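Local coordinates for putative polyketide synthase (Brevibacillus brevis, PDB 5HU7), which probably catalyses, as the dehydratase domain of a trans-AT polyketide synthase, the loss of water from 3-hydroxyacyl chains carried on an acyl carrier protein, at residues His13-Lys18 with Ser30-Gln35; Lys257-Arg262 with Ile278-Glu283; Tyr24-Ser29 with Val99-Glu104. All blocks are in the same frame, centred on the assembly; numbering follows the deposited sequence.

Contacts 1 and 3 lie in one half of the domain and contact 2 in the other, consistent with the double-hotdog fold of polyketide synthase dehydratases, in which the active site lies between the two halves. Contacts 1 and 3 share strand 26-32, and their centres are about 17 Å apart. They meet directly: Lys18 O is 2.8 Å from Ser29 N, a probable hydrogen bond, and Leu16 packs on Tyr28. Contact 2 stands on the opposite side of the chain's centre, its centre about 28 Å from that of contact 1 and about 32 Å from that of contact 3, and its nearest atoms are about 15 Å from those of contact 1.

Contact 1 of 3, residues His13-Lys18 with Ser30-Gln35; sequences HPLLHK and SSFTGQ
With CG anti to its own carbonyl carbon (chi1 -56°), His17 lays its imidazole against Ser30, and Ser30, with OG placed in the same way (chi1 -57°), reaches back to the 13-18 backbone. The flat side of the His17 ring rests on the methylene: Ser30 CB lies over its centre, 3.8 Å from the centroid, a CH-pi contact. From there the hydroxyl is used twice. Ser30 OG donates to Leu15 O at 2.7 Å, approaching from above the carbonyl plane, and accepts from His17 N at 3.0 Å. The imidazole is fixed in rotation by a second grip, since His17 NE2 donates in its ring plane to Pro14 O at 2.9 Å, while Ser31 O sits at the ring edge, 3.4 Å from His17 CE1.

Phe32 closes the far end. Its ring is turned 75° from that of His17 and approaches it obliquely, while its rim faces the Leu15 carbonyl; Leu15 CD2 touches Phe32 CE1 at 4.0 Å. Residues His13 to Leu16 form a type I turn, stiffened by a bond from Leu15 N to His13 ND1 and tied to helix 52-65 through His13 NE2 and Glu57. A serine hydroxyl serving as both donor and acceptor thus satisfies two backbone groups where the chain leaves its turn, and joins that loop to the last residues of strand 26-32 by polar bonds as well as by the CH-pi and apolar contacts.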
ATOM      1  N   HIS A  13      -1.521  -0.047   9.692  1.00 75.03           N
ATOM      2  CA  HIS A  13      -2.060   0.512  10.915  1.00 71.34           C
ATOM      3  C   HIS A  13      -3.305  -0.313  11.300  1.00 74.78           C
ATOM      4  O   HIS A  13      -3.933  -0.881  10.400  1.00 73.80           O
ATOM      5  CB  HIS A  13      -2.410   1.981  10.593  1.00 68.44           C
ATOM      6  CG  HIS A  13      -3.121   2.746  11.660  1.00 67.90           C
ATOM      7  ND1 HIS A  13      -4.493   2.618  11.847  1.00 66.88           N
ATOM      8  CD2 HIS A  13      -2.643   3.651  12.536  1.00 67.52           C
ATOM      9  CE1 HIS A  13      -4.791   3.427  12.849  1.00 64.70           C
ATOM     10  NE2 HIS A  13      -3.706   4.059  13.308  1.00 65.53           N
ATOM     11  N   PRO A  14      -3.726  -0.388  12.589  1.00 72.58           N
ATOM     12  CA  PRO A  14      -4.931  -1.177  12.922  1.00 71.93           C
ATOM     13  C   PRO A  14      -6.174  -0.873  12.069  1.00 71.46           C
ATOM     14  O   PRO A  14      -6.960  -1.766  11.784  1.00 68.79           O
ATOM     15  CB  PRO A  14      -5.162  -0.825  14.399  1.00 73.52           C
ATOM     16  CG  PRO A  14      -3.809  -0.545  14.911  1.00 78.93           C
ATOM     17  CD  PRO A  14      -3.130   0.198  13.810  1.00 73.96           C
ATOM     18  N   LEU A  15      -6.321   0.368  11.616  1.00 68.30           N
ATOM     19  CA  LEU A  15      -7.457   0.770  10.810  1.00 67.14           C
ATOM     20  C   LEU A  15      -7.140   0.934   9.336  1.00 70.17           C
ATOM     21  O   LEU A  15      -8.077   1.153   8.594  1.00 70.22           O
ATOM     22  CB  LEU A  15      -8.056   2.054  11.391  1.00 65.71           C
ATOM     23  CG  LEU A  15      -8.568   1.963  12.828  1.00 70.09           C
ATOM     24  CD1 LEU A  15      -9.267   3.226  13.225  1.00 68.35           C
ATOM     25  CD2 LEU A  15      -9.522   0.806  12.991  1.00 74.55           C
ATOM     26  N   LEU A  16      -5.862   0.862   8.907  1.00 66.73           N
ATOM     27  CA  LEU A  16      -5.467   0.976   7.482  1.00 66.73           C
ATOM     28  C   LEU A  16      -4.713  -0.258   7.166  1.00 72.60           C
ATOM     29  O   LEU A  16      -3.531  -0.317   7.473  1.00 74.34           O
ATOM     30  CB  LEU A  16      -4.484   2.113   7.202  1.00 66.28           C
ATOM     31  CG  LEU A  16      -4.907   3.503   7.079  1.00 68.01           C
ATOM     32  CD1 LEU A  16      -3.800   4.262   6.449  1.00 68.10           C
ATOM     33  CD2 LEU A  16      -6.189   3.648   6.263  1.00 68.72           C
ATOM     34  N   HIS A  17      -5.325  -1.216   6.526  1.00 70.28           N
ATOM     35  CA  HIS A  17      -4.639  -2.480   6.293  1.00 72.98           C
ATOM     36  C   HIS A  17      -3.720  -2.444   5.087  1.00 76.38           C
ATOM     37  O   HIS A  17      -2.600  -2.947   5.163  1.00 79.40           O
ATOM     38  CB  HIS A  17      -5.665  -3.624   6.220  1.00 73.99           C
ATOM     39  CG  HIS A  17      -6.518  -3.695   7.450  1.00 75.58           C
ATOM     40  ND1 HIS A  17      -7.664  -4.462   7.492  1.00 77.49           N
ATOM     41  CD2 HIS A  17      -6.340  -3.111   8.659  1.00 75.67           C
ATOM     42  CE1 HIS A  17      -8.162  -4.289   8.706  1.00 75.69           C
ATOM     43  NE2 HIS A  17      -7.422  -3.441   9.419  1.00 74.69           N
ATOM     44  N   LYS A  18      -4.153  -1.823   3.999  1.00 69.87           N
ATOM     45  CA  LYS A  18      -3.355  -1.797   2.774  1.00 70.71           C
ATOM     46  C   LYS A  18      -3.502  -0.544   1.985  1.00 70.70           C
ATOM     47  O   LYS A  18      -4.566   0.051   1.959  1.00 66.97           O
ATOM     48  CB  LYS A  18      -3.766  -2.962   1.826  1.00 74.83           C
ATOM     49  CG  LYS A  18      -3.280  -4.346   2.219  1.00 88.43           C
ATOM     50  CD  LYS A  18      -1.744  -4.456   2.166  1.00103.70           C
ATOM     51  CE  LYS A  18      -1.227  -5.879   2.175  1.00114.40           C
ATOM     52  NZ  LYS A  18      -1.518  -6.581   3.450  1.00117.20           N
ATOM     53  N   SER A  30      -9.351  -1.366   4.075  1.00 62.83           N
ATOM     54  CA  SER A  30      -9.386  -2.225   5.260  1.00 64.24           C
ATOM     55  C   SER A  30     -10.633  -3.075   5.206  1.00 71.99           C
ATOM     56  O   SER A  30     -11.657  -2.629   4.698  1.00 70.93           O
ATOM     57  CB  SER A  30      -9.410  -1.372   6.516  1.00 63.95           C
ATOM     58  OG  SER A  30      -8.281  -0.523   6.531  1.00 70.34           O
ATOM     59  N   SER A  31     -10.559  -4.296   5.729  1.00 73.99           N
ATOM     60  CA  SER A  31     -11.707  -5.210   5.809  1.00 74.67           C
ATOM     61  C   SER A  31     -11.960  -5.473   7.276  1.00 75.66           C
ATOM     62  O   SER A  31     -11.047  -5.905   7.965  1.00 75.50           O
ATOM     63  CB  SER A  31     -11.445  -6.494   5.024  1.00 81.76           C
ATOM     64  OG  SER A  31     -11.321  -6.228   3.637  1.00101.01           O
ATOM     65  N   PHE A  32     -13.158  -5.145   7.765  1.00 72.38           N
ATOM     66  CA  PHE A  32     -13.508  -5.273   9.185  1.00 73.22           C
ATOM     67  C   PHE A  32     -14.599  -6.281   9.417  1.00 80.69           C
ATOM     68  O   PHE A  32     -15.568  -6.334   8.659  1.00 80.87           O
ATOM     69  CB  PHE A  32     -13.967  -3.925   9.762  1.00 72.25           C
ATOM     70  CG  PHE A  32     -12.935  -2.824   9.703  1.00 73.06           C
ATOM     71  CD1 PHE A  32     -11.730  -2.940  10.380  1.00 78.17           C
ATOM     72  CD2 PHE A  32     -13.197  -1.644   9.031  1.00 73.19           C
ATOM     73  CE1 PHE A  32     -10.792  -1.907  10.347  1.00 77.54           C
ATOM     74  CE2 PHE A  32     -12.250  -0.630   8.981  1.00 74.91           C
ATOM     75  CZ  PHE A  32     -11.056  -0.767   9.641  1.00 73.82           C
ATOM     76  N   THR A  33     -14.415  -7.095  10.462  1.00 79.89           N
ATOM     77  CA  THR A  33     -15.330  -8.131  10.917  1.00 80.84           C
ATOM     78  C   THR A  33     -16.136  -7.682  12.142  1.00 83.51           C
ATOM     79  O   THR A  33     -17.162  -8.263  12.398  1.00 82.63           O
ATOM     80  CB  THR A  33     -14.548  -9.418  11.311  1.00 84.20           C
ATOM     81  OG1 THR A  33     -13.762  -9.203  12.499  1.00 80.95           O
ATOM     82  CG2 THR A  33     -13.697  -9.959  10.181  1.00 82.99           C
ATOM     83  N   GLY A  34     -15.644  -6.715  12.914  1.00 80.23           N
ATOM     84  CA  GLY A  34     -16.270  -6.302  14.160  1.00 79.14           C
ATOM     85  C   GLY A  34     -15.456  -6.779  15.346  1.00 85.32           C
ATOM     86  O   GLY A  34     -15.727  -6.368  16.471  1.00 86.39           O
ATOM     87  N   GLN A  35     -14.450  -7.648  15.122  1.00 83.05           N
ATOM     88  CA  GLN A  35     -13.584  -8.156  16.179  1.00 84.77           C
ATOM     89  C   GLN A  35     -12.286  -7.356  16.323  1.00 89.00           C
ATOM     90  O   GLN A  35     -11.541  -7.617  17.263  1.00 91.21           O
ATOM     91  CB  GLN A  35     -13.228  -9.633  15.897  1.00 89.50           C
ATOM     92  CG  GLN A  35     -14.413 -10.598  15.919  1.00 98.02           C
ATOM     93  CD  GLN A  35     -15.062 -10.646  17.281  1.00122.97           C
ATOM     94  OE1 GLN A  35     -16.150 -10.102  17.485  1.00118.00           O
ATOM     95  NE2 GLN A  35     -14.380 -11.244  18.263  1.00117.86           N
TER

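Contact 2 of 3, residues Lys257-Arg262 with Ile278-Glu283; sequences KYALIR and IELCDE
The Tyr258 ring turns its edge to the end of the opposite segment, with Asp282 O near its plane, 3.8 Å from Tyr258 CD1, and Glu283 CA beside it. Cys281 SG, placed between its backbone N and carbonyl carbon (chi1 71°), approaches the same ring obliquely and packs on Tyr258 CB at 3.7 Å. Helix 145-150 also meets this ring, through Leu145 and Gln149. On the face of the sheet that carries Tyr258 and Cys281, the Leu260 and Glu279 side chains run alongside each other in the same direction, with Leu260 CD2 3.9 Å from Glu279 OE1. The flat carboxylate has polar partners at both oxygens: Glu279 OE2 forms a salt bridge with Arg290, and Glu279 OE1 is 2.7 Å from a water that also lies close to Leu260 O.

On the other face Ala259 CB meets Leu280 CD2 at 3.4 Å and Ile261 CG1 touches Ile278 CG1; helix 212-227 packs here against Ala259, Ile261 and Leu280. Leu260 and Glu279 form a hydrogen-bonded pair, with Leu260 N to Glu279 O at 2.8 Å. At the other end Cys281 O accepts from both Lys257 N (2.8 Å) and Tyr258 N (3.1 Å). This is a classic beta bulge at the end of an antiparallel strand pair, in a sheet backed by a long helix as in hotdog folds.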
ATOM      1  N   LYS A 257      -4.318  11.753  30.027  1.00 73.40           N
ATOM      2  CA  LYS A 257      -4.697  11.486  31.408  1.00 73.89           C
ATOM      3  C   LYS A 257      -5.944  12.257  31.820  1.00 72.27           C
ATOM      4  O   LYS A 257      -6.626  11.824  32.735  1.00 70.19           O
ATOM      5  CB  LYS A 257      -3.521  11.801  32.324  1.00 79.55           C
ATOM      6  CG  LYS A 257      -2.239  11.049  31.959  1.00101.92           C
ATOM      7  CD  LYS A 257      -2.428   9.534  31.752  1.00114.21           C
ATOM      8  CE  LYS A 257      -1.193   8.718  32.082  1.00132.56           C
ATOM      9  NZ  LYS A 257      -0.031   9.060  31.218  1.00142.27           N
ATOM     10  N   TYR A 258      -6.291  13.340  31.105  1.00 67.01           N
ATOM     11  CA  TYR A 258      -7.464  14.153  31.401  1.00 64.99           C
ATOM     12  C   TYR A 258      -8.120  14.637  30.158  1.00 69.00           C
ATOM     13  O   TYR A 258      -7.442  14.912  29.164  1.00 68.38           O
ATOM     14  CB  TYR A 258      -7.080  15.435  32.170  1.00 65.26           C
ATOM     15  CG  TYR A 258      -6.558  15.207  33.573  1.00 65.91           C
ATOM     16  CD1 TYR A 258      -5.217  14.940  33.803  1.00 68.82           C
ATOM     17  CD2 TYR A 258      -7.399  15.307  34.669  1.00 66.76           C
ATOM     18  CE1 TYR A 258      -4.736  14.717  35.081  1.00 69.78           C
ATOM     19  CE2 TYR A 258      -6.929  15.084  35.956  1.00 70.18           C
ATOM     20  CZ  TYR A 258      -5.590  14.807  36.161  1.00 80.95           C
ATOM     21  OH  TYR A 258      -5.094  14.576  37.424  1.00 90.66           O
ATOM     22  N   ALA A 259      -9.427  14.895  30.274  1.00 64.24           N
ATOM     23  CA  ALA A 259     -10.223  15.519  29.229  1.00 60.27           C
ATOM     24  C   ALA A 259     -10.993  16.672  29.865  1.00 61.99           C
ATOM     25  O   ALA A 259     -11.688  16.467  30.850  1.00 61.74           O
ATOM     26  CB  ALA A 259     -11.194  14.510  28.622  1.00 59.52           C
ATOM     27  N   LEU A 260     -10.800  17.884  29.368  1.00 61.89           N
ATOM     28  CA  LEU A 260     -11.542  19.057  29.813  1.00 62.61           C
ATOM     29  C   LEU A 260     -12.636  19.252  28.780  1.00 64.61           C
ATOM     30  O   LEU A 260     -12.317  19.356  27.613  1.00 61.71           O
ATOM     31  CB  LEU A 260     -10.654  20.291  29.875  1.00 62.80           C
ATOM     32  CG  LEU A 260     -11.347  21.606  30.296  1.00 67.45           C
ATOM     33  CD1 LEU A 260     -11.831  21.547  31.707  1.00 70.31           C
ATOM     34  CD2 LEU A 260     -10.423  22.755  30.142  1.00 66.89           C
ATOM     35  N   ILE A 261     -13.910  19.229  29.189  1.00 64.06           N
ATOM     36  CA  ILE A 261     -15.029  19.349  28.266  1.00 64.55           C
ATOM     37  C   ILE A 261     -15.804  20.594  28.643  1.00 74.45           C
ATOM     38  O   ILE A 261     -16.107  20.804  29.815  1.00 75.87           O
ATOM     39  CB  ILE A 261     -15.954  18.096  28.309  1.00 68.15           C
ATOM     40  CG1 ILE A 261     -15.184  16.780  28.028  1.00 68.74           C
ATOM     41  CG2 ILE A 261     -17.111  18.241  27.317  1.00 69.29           C
ATOM     42  CD1 ILE A 261     -15.785  15.592  28.719  1.00 77.33           C
ATOM     43  N   ARG A 262     -16.157  21.389  27.629  1.00 73.21           N
ATOM     44  CA  ARG A 262     -16.903  22.637  27.761  1.00 74.24           C
ATOM     45  C   ARG A 262     -17.895  22.723  26.607  1.00 76.00           C
ATOM     46  O   ARG A 262     -17.767  22.007  25.607  1.00 73.15           O
ATOM     47  CB  ARG A 262     -15.944  23.843  27.580  1.00 78.69           C
ATOM     48  CG  ARG A 262     -14.850  24.032  28.632  1.00 95.48           C
ATOM     49  CD  ARG A 262     -14.062  25.287  28.277  1.00103.82           C
ATOM     50  NE  ARG A 262     -12.856  25.527  29.091  1.00104.97           N
ATOM     51  CZ  ARG A 262     -12.821  26.096  30.296  1.00123.09           C
ATOM     52  NH1 ARG A 262     -13.950  26.465  30.901  1.00115.37           N
ATOM     53  NH2 ARG A 262     -11.656  26.283  30.919  1.00108.76           N
ATOM     54  N   ILE A 278     -13.377  20.006  23.432  1.00 57.30           N
ATOM     55  CA  ILE A 278     -12.723  18.985  24.230  1.00 56.45           C
ATOM     56  C   ILE A 278     -11.229  19.147  24.091  1.00 61.75           C
ATOM     57  O   ILE A 278     -10.716  19.126  22.973  1.00 62.10           O
ATOM     58  CB  ILE A 278     -13.169  17.560  23.812  1.00 58.82           C
ATOM     59  CG1 ILE A 278     -14.690  17.427  23.907  1.00 59.68           C
ATOM     60  CG2 ILE A 278     -12.497  16.479  24.683  1.00 59.90           C
ATOM     61  CD1 ILE A 278     -15.250  16.085  23.475  1.00 66.66           C
ATOM     62  N   GLU A 279     -10.529  19.248  25.227  1.00 58.74           N
ATOM     63  CA  GLU A 279      -9.079  19.304  25.289  1.00 59.05           C
ATOM     64  C   GLU A 279      -8.603  18.072  26.049  1.00 63.67           C
ATOM     65  O   GLU A 279      -9.096  17.799  27.144  1.00 63.77           O
ATOM     66  CB  GLU A 279      -8.607  20.593  25.962  1.00 62.10           C
ATOM     67  CG  GLU A 279      -8.618  21.735  24.968  1.00 78.51           C
ATOM     68  CD  GLU A 279      -8.893  23.114  25.520  1.00103.29           C
ATOM     69  OE1 GLU A 279      -9.873  23.273  26.277  1.00 99.66           O
ATOM     70  OE2 GLU A 279      -8.155  24.052  25.158  1.00108.69           O
ATOM     71  N   LEU A 280      -7.677  17.322  25.452  1.00 59.86           N
ATOM     72  CA  LEU A 280      -7.137  16.103  26.003  1.00 60.63           C
ATOM     73  C   LEU A 280      -5.685  16.381  26.322  1.00 64.90           C
ATOM     74  O   LEU A 280      -4.944  16.741  25.424  1.00 64.00           O
ATOM     75  CB  LEU A 280      -7.265  14.964  24.977  1.00 59.28           C
ATOM     76  CG  LEU A 280      -8.674  14.709  24.446  1.00 63.31           C
ATOM     77  CD1 LEU A 280      -8.669  13.593  23.440  1.00 64.91           C
ATOM     78  CD2 LEU A 280      -9.640  14.330  25.569  1.00 65.40           C
ATOM     79  N   CYS A 281      -5.286  16.257  27.599  1.00 62.45           N
ATOM     80  CA  CYS A 281      -3.931  16.537  28.022  1.00 64.21           C
ATOM     81  C   CYS A 281      -3.337  15.406  28.847  1.00 68.61           C
ATOM     82  O   CYS A 281      -4.033  14.463  29.229  1.00 67.27           O
ATOM     83  CB  CYS A 281      -3.930  17.841  28.807  1.00 66.13           C
ATOM     84  SG  CYS A 281      -4.722  17.710  30.430  1.00 71.07           S
ATOM     85  N   ASP A 282      -2.023  15.511  29.093  1.00 68.40           N
ATOM     86  CA  ASP A 282      -1.237  14.587  29.933  1.00 72.14           C
ATOM     87  C   ASP A 282      -1.346  14.995  31.417  1.00 78.58           C
ATOM     88  O   ASP A 282      -2.140  15.874  31.733  1.00 75.18           O
ATOM     89  CB  ASP A 282       0.241  14.528  29.444  1.00 75.31           C
ATOM     90  CG  ASP A 282       1.057  15.808  29.552  1.00 88.86           C
ATOM     91  OD1 ASP A 282       0.585  16.760  30.204  1.00 89.40           O
ATOM     92  OD2 ASP A 282       2.173  15.854  28.980  1.00 95.07           O
ATOM     93  N   GLU A 283      -0.567  14.338  32.315  1.00 82.28           N
ATOM     94  CA  GLU A 283      -0.507  14.603  33.769  1.00 85.04           C
ATOM     95  C   GLU A 283      -0.121  16.045  34.098  1.00 88.98           C
ATOM     96  O   GLU A 283      -0.532  16.551  35.134  1.00 91.89           O
ATOM     97  CB  GLU A 283       0.570  13.719  34.453  1.00 90.24           C
ATOM     98  CG  GLU A 283       0.356  12.222  34.413  1.00108.06           C
ATOM     99  CD  GLU A 283       1.388  11.452  35.215  1.00145.95           C
ATOM    100  OE1 GLU A 283       2.553  11.372  34.763  1.00151.16           O
ATOM    101  OE2 GLU A 283       1.037  10.928  36.296  1.00146.69           O
TER
HETATM  102  O   HOH W   1     -12.350  22.328  26.687  1.00 74.02           O

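Contact 3 of 3, residues Tyr24-Ser29 with Val99-Glu104; sequences YELRYS and VGIYPE
Glu25 and Tyr102 meet tip to tip across the strand pair, their carboxylate and ring planes 31° apart. The Glu25 chain is extended, with CG anti to the backbone N (chi1 -164°), which carries Glu25 OE2 to within 2.8 Å of Tyr102 OH, a weak hydrogen bond; Tyr114 is the stronger partner of the same oxygen. Gly100 lies beside the pair, where a beta carbon would collide with both Glu25 OE2 and Tyr102 OH. A phenylalanine in place of Tyr102 lacks the hydroxyl, and the Glu25 carboxylate, keeping Tyr114, would probably be less firmly held. Arg27, on the same face, directs its guanidinium away from the opposite strand; it bonds to Tyr114 OH through NH1, which has no more than a long, charge-only pairing with Glu25 OE1.

Strands 26-29 and 99-104 run antiparallel, with axes at 164°, toward one edge of the sheet of the N-terminal half, consistent with its hotdog fold; strand 26-32 lies there between 18-19 and 95-105. Tyr28 and Val99 form a hydrogen-bonded pair, with both N-to-O distances 2.9 Å. On the face opposite Glu25, the Tyr28 ring presents its edge to Ile101, Tyr28 CE1 to Ile101 CG1 at 4.3 Å, while Leu26 crosses Ile101 obliquely, Leu26 CD2 to Ile101 CB at 4.0 Å. Helix 52-65 covers Tyr28 and Val99 through Ala62, and Leu26 and Tyr28 also pack on Asp22 and Ser21 of the second subunit.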
ATOM      1  N   TYR A  24      -6.566   5.703 -10.998  1.00 89.87           N
ATOM      2  CA  TYR A  24      -7.690   6.590 -10.769  1.00 89.21           C
ATOM      3  C   TYR A  24      -7.790   7.171  -9.383  1.00 85.94           C
ATOM      4  O   TYR A  24      -8.590   8.082  -9.222  1.00 83.99           O
ATOM      5  CB  TYR A  24      -8.989   5.851 -11.117  1.00 92.88           C
ATOM      6  CG  TYR A  24      -8.895   5.202 -12.484  1.00 99.70           C
ATOM      7  CD1 TYR A  24      -8.757   5.976 -13.633  1.00103.57           C
ATOM      8  CD2 TYR A  24      -8.754   3.826 -12.615  1.00102.20           C
ATOM      9  CE1 TYR A  24      -8.588   5.393 -14.887  1.00107.76           C
ATOM     10  CE2 TYR A  24      -8.585   3.229 -13.863  1.00105.81           C
ATOM     11  CZ  TYR A  24      -8.511   4.015 -15.001  1.00116.69           C
ATOM     12  OH  TYR A  24      -8.342   3.450 -16.250  1.00122.74           O
ATOM     13  N   GLU A  25      -7.015   6.685  -8.377  1.00 78.11           N
ATOM     14  CA  GLU A  25      -7.159   7.186  -7.001  1.00 72.00           C
ATOM     15  C   GLU A  25      -6.028   6.808  -6.046  1.00 72.61           C
ATOM     16  O   GLU A  25      -5.547   5.687  -6.125  1.00 72.55           O
ATOM     17  CB  GLU A  25      -8.459   6.578  -6.459  1.00 70.99           C
ATOM     18  CG  GLU A  25      -9.054   7.200  -5.202  1.00 74.54           C
ATOM     19  CD  GLU A  25     -10.351   6.518  -4.787  1.00 87.90           C
ATOM     20  OE1 GLU A  25     -10.727   5.503  -5.412  1.00 96.94           O
ATOM     21  OE2 GLU A  25     -11.001   6.998  -3.835  1.00 86.76           O
ATOM     22  N   LEU A  26      -5.679   7.706  -5.088  1.00 67.34           N
ATOM     23  CA  LEU A  26      -4.740   7.460  -3.971  1.00 65.33           C
ATOM     24  C   LEU A  26      -5.643   6.995  -2.821  1.00 66.26           C
ATOM     25  O   LEU A  26      -6.479   7.782  -2.364  1.00 62.75           O
ATOM     26  CB  LEU A  26      -3.984   8.748  -3.535  1.00 64.01           C
ATOM     27  CG  LEU A  26      -3.138   8.700  -2.245  1.00 67.32           C
ATOM     28  CD1 LEU A  26      -1.959   7.797  -2.364  1.00 70.39           C
ATOM     29  CD2 LEU A  26      -2.583  10.057  -1.914  1.00 71.65           C
ATOM     30  N   ARG A  27      -5.527   5.715  -2.392  1.00 63.03           N
ATOM     31  CA  ARG A  27      -6.409   5.214  -1.338  1.00 61.03           C
ATOM     32  C   ARG A  27      -5.879   4.052  -0.541  1.00 61.75           C
ATOM     33  O   ARG A  27      -4.942   3.383  -0.921  1.00 61.11           O
ATOM     34  CB  ARG A  27      -7.793   4.845  -1.898  1.00 64.74           C
ATOM     35  CG  ARG A  27      -7.807   3.598  -2.743  1.00 74.25           C
ATOM     36  CD  ARG A  27      -9.213   3.151  -3.079  1.00 81.26           C
ATOM     37  NE  ARG A  27      -9.223   1.884  -3.812  1.00 95.85           N
ATOM     38  CZ  ARG A  27     -10.313   1.318  -4.338  1.00111.79           C
ATOM     39  NH1 ARG A  27     -11.506   1.906  -4.225  1.00 87.62           N
ATOM     40  NH2 ARG A  27     -10.216   0.160  -4.986  1.00102.95           N
ATOM     41  N   TYR A  28      -6.519   3.829   0.600  1.00 59.52           N
ATOM     42  CA  TYR A  28      -6.194   2.748   1.513  1.00 59.69           C
ATOM     43  C   TYR A  28      -7.464   1.935   1.745  1.00 61.12           C
ATOM     44  O   TYR A  28      -8.565   2.474   1.648  1.00 57.61           O
ATOM     45  CB  TYR A  28      -5.610   3.320   2.813  1.00 59.17           C
ATOM     46  CG  TYR A  28      -4.442   4.248   2.569  1.00 59.60           C
ATOM     47  CD1 TYR A  28      -4.642   5.583   2.252  1.00 60.43           C
ATOM     48  CD2 TYR A  28      -3.139   3.756   2.513  1.00 61.18           C
ATOM     49  CE1 TYR A  28      -3.578   6.417   1.898  1.00 59.33           C
ATOM     50  CE2 TYR A  28      -2.061   4.596   2.227  1.00 61.17           C
ATOM     51  CZ  TYR A  28      -2.285   5.935   1.944  1.00 64.95           C
ATOM     52  OH  TYR A  28      -1.262   6.782   1.599  1.00 72.55           O
ATOM     53  N   SER A  29      -7.322   0.629   1.930  1.00 59.96           N
ATOM     54  CA  SER A  29      -8.477  -0.260   2.137  1.00 59.64           C
ATOM     55  C   SER A  29      -8.260  -1.142   3.318  1.00 62.67           C
ATOM     56  O   SER A  29      -7.138  -1.590   3.565  1.00 61.13           O
ATOM     57  CB  SER A  29      -8.746  -1.112   0.895  1.00 65.85           C
ATOM     58  OG  SER A  29      -8.802  -0.287  -0.263  1.00 73.17           O
ATOM     59  N   VAL A  99     -10.364   4.599   2.281  1.00 56.73           N
ATOM     60  CA  VAL A  99     -10.054   5.984   2.626  1.00 58.06           C
ATOM     61  C   VAL A  99      -9.348   6.569   1.416  1.00 61.63           C
ATOM     62  O   VAL A  99      -8.221   6.180   1.116  1.00 62.11           O
ATOM     63  CB  VAL A  99      -9.170   6.225   3.856  1.00 63.58           C
ATOM     64  CG1 VAL A  99      -9.221   7.693   4.241  1.00 62.83           C
ATOM     65  CG2 VAL A  99      -9.559   5.347   5.002  1.00 65.04           C
ATOM     66  N   GLY A 100     -10.009   7.482   0.737  1.00 55.93           N
ATOM     67  CA  GLY A 100      -9.423   8.153  -0.398  1.00 56.99           C
ATOM     68  C   GLY A 100      -8.872   9.488   0.050  1.00 61.80           C
ATOM     69  O   GLY A 100      -9.421  10.105   0.967  1.00 58.13           O
ATOM     70  N   ILE A 101      -7.766   9.917  -0.561  1.00 61.65           N
ATOM     71  CA  ILE A 101      -7.140  11.206  -0.294  1.00 60.96           C
ATOM     72  C   ILE A 101      -7.139  11.949  -1.646  1.00 66.91           C
ATOM     73  O   ILE A 101      -6.712  11.378  -2.636  1.00 67.47           O
ATOM     74  CB  ILE A 101      -5.721  11.059   0.271  1.00 64.25           C
ATOM     75  CG1 ILE A 101      -5.677  10.207   1.559  1.00 63.30           C
ATOM     76  CG2 ILE A 101      -5.094  12.454   0.490  1.00 64.97           C
ATOM     77  CD1 ILE A 101      -6.377  10.765   2.742  1.00 74.49           C
ATOM     78  N   TYR A 102      -7.663  13.191  -1.699  1.00 64.96           N
ATOM     79  CA  TYR A 102      -7.810  13.994  -2.917  1.00 65.09           C
ATOM     80  C   TYR A 102      -7.235  15.416  -2.704  1.00 68.46           C
ATOM     81  O   TYR A 102      -7.287  15.962  -1.595  1.00 64.97           O
ATOM     82  CB  TYR A 102      -9.309  14.142  -3.273  1.00 66.58           C
ATOM     83  CG  TYR A 102     -10.113  12.871  -3.138  1.00 68.62           C
ATOM     84  CD1 TYR A 102     -10.690  12.516  -1.923  1.00 70.33           C
ATOM     85  CD2 TYR A 102     -10.292  12.013  -4.225  1.00 68.61           C
ATOM     86  CE1 TYR A 102     -11.348  11.303  -1.764  1.00 72.23           C
ATOM     87  CE2 TYR A 102     -10.947  10.790  -4.077  1.00 68.65           C
ATOM     88  CZ  TYR A 102     -11.503  10.455  -2.853  1.00 76.34           C
ATOM     89  OH  TYR A 102     -12.198   9.289  -2.692  1.00 73.67           O
ATOM     90  N   PRO A 103      -6.874  16.095  -3.804  1.00 68.63           N
ATOM     91  CA  PRO A 103      -6.384  17.495  -3.682  1.00 67.79           C
ATOM     92  C   PRO A 103      -7.482  18.465  -3.315  1.00 68.95           C
ATOM     93  O   PRO A 103      -8.638  18.193  -3.638  1.00 71.25           O
ATOM     94  CB  PRO A 103      -5.857  17.822  -5.073  1.00 70.93           C
ATOM     95  CG  PRO A 103      -6.458  16.832  -5.988  1.00 76.61           C
ATOM     96  CD  PRO A 103      -6.841  15.620  -5.212  1.00 71.86           C
ATOM     97  N   GLU A 104      -7.152  19.518  -2.553  1.00 61.21           N
ATOM     98  CA  GLU A 104      -8.114  20.562  -2.217  1.00 62.16           C
ATOM     99  C   GLU A 104      -7.553  21.916  -2.556  1.00 68.97           C
ATOM    100  O   GLU A 104      -8.250  22.683  -3.207  1.00 72.78           O
ATOM    101  CB  GLU A 104      -8.526  20.550  -0.737  1.00 62.81           C
ATOM    102  CG  GLU A 104      -9.666  21.512  -0.399  1.00 74.67           C
ATOM    103  CD  GLU A 104     -11.042  21.209  -0.973  1.00105.19           C
ATOM    104  OE1 GLU A 104     -11.206  20.184  -1.675  1.00 98.41           O
ATOM    105  OE2 GLU A 104     -11.964  22.017  -0.718  1.00109.46           O
TER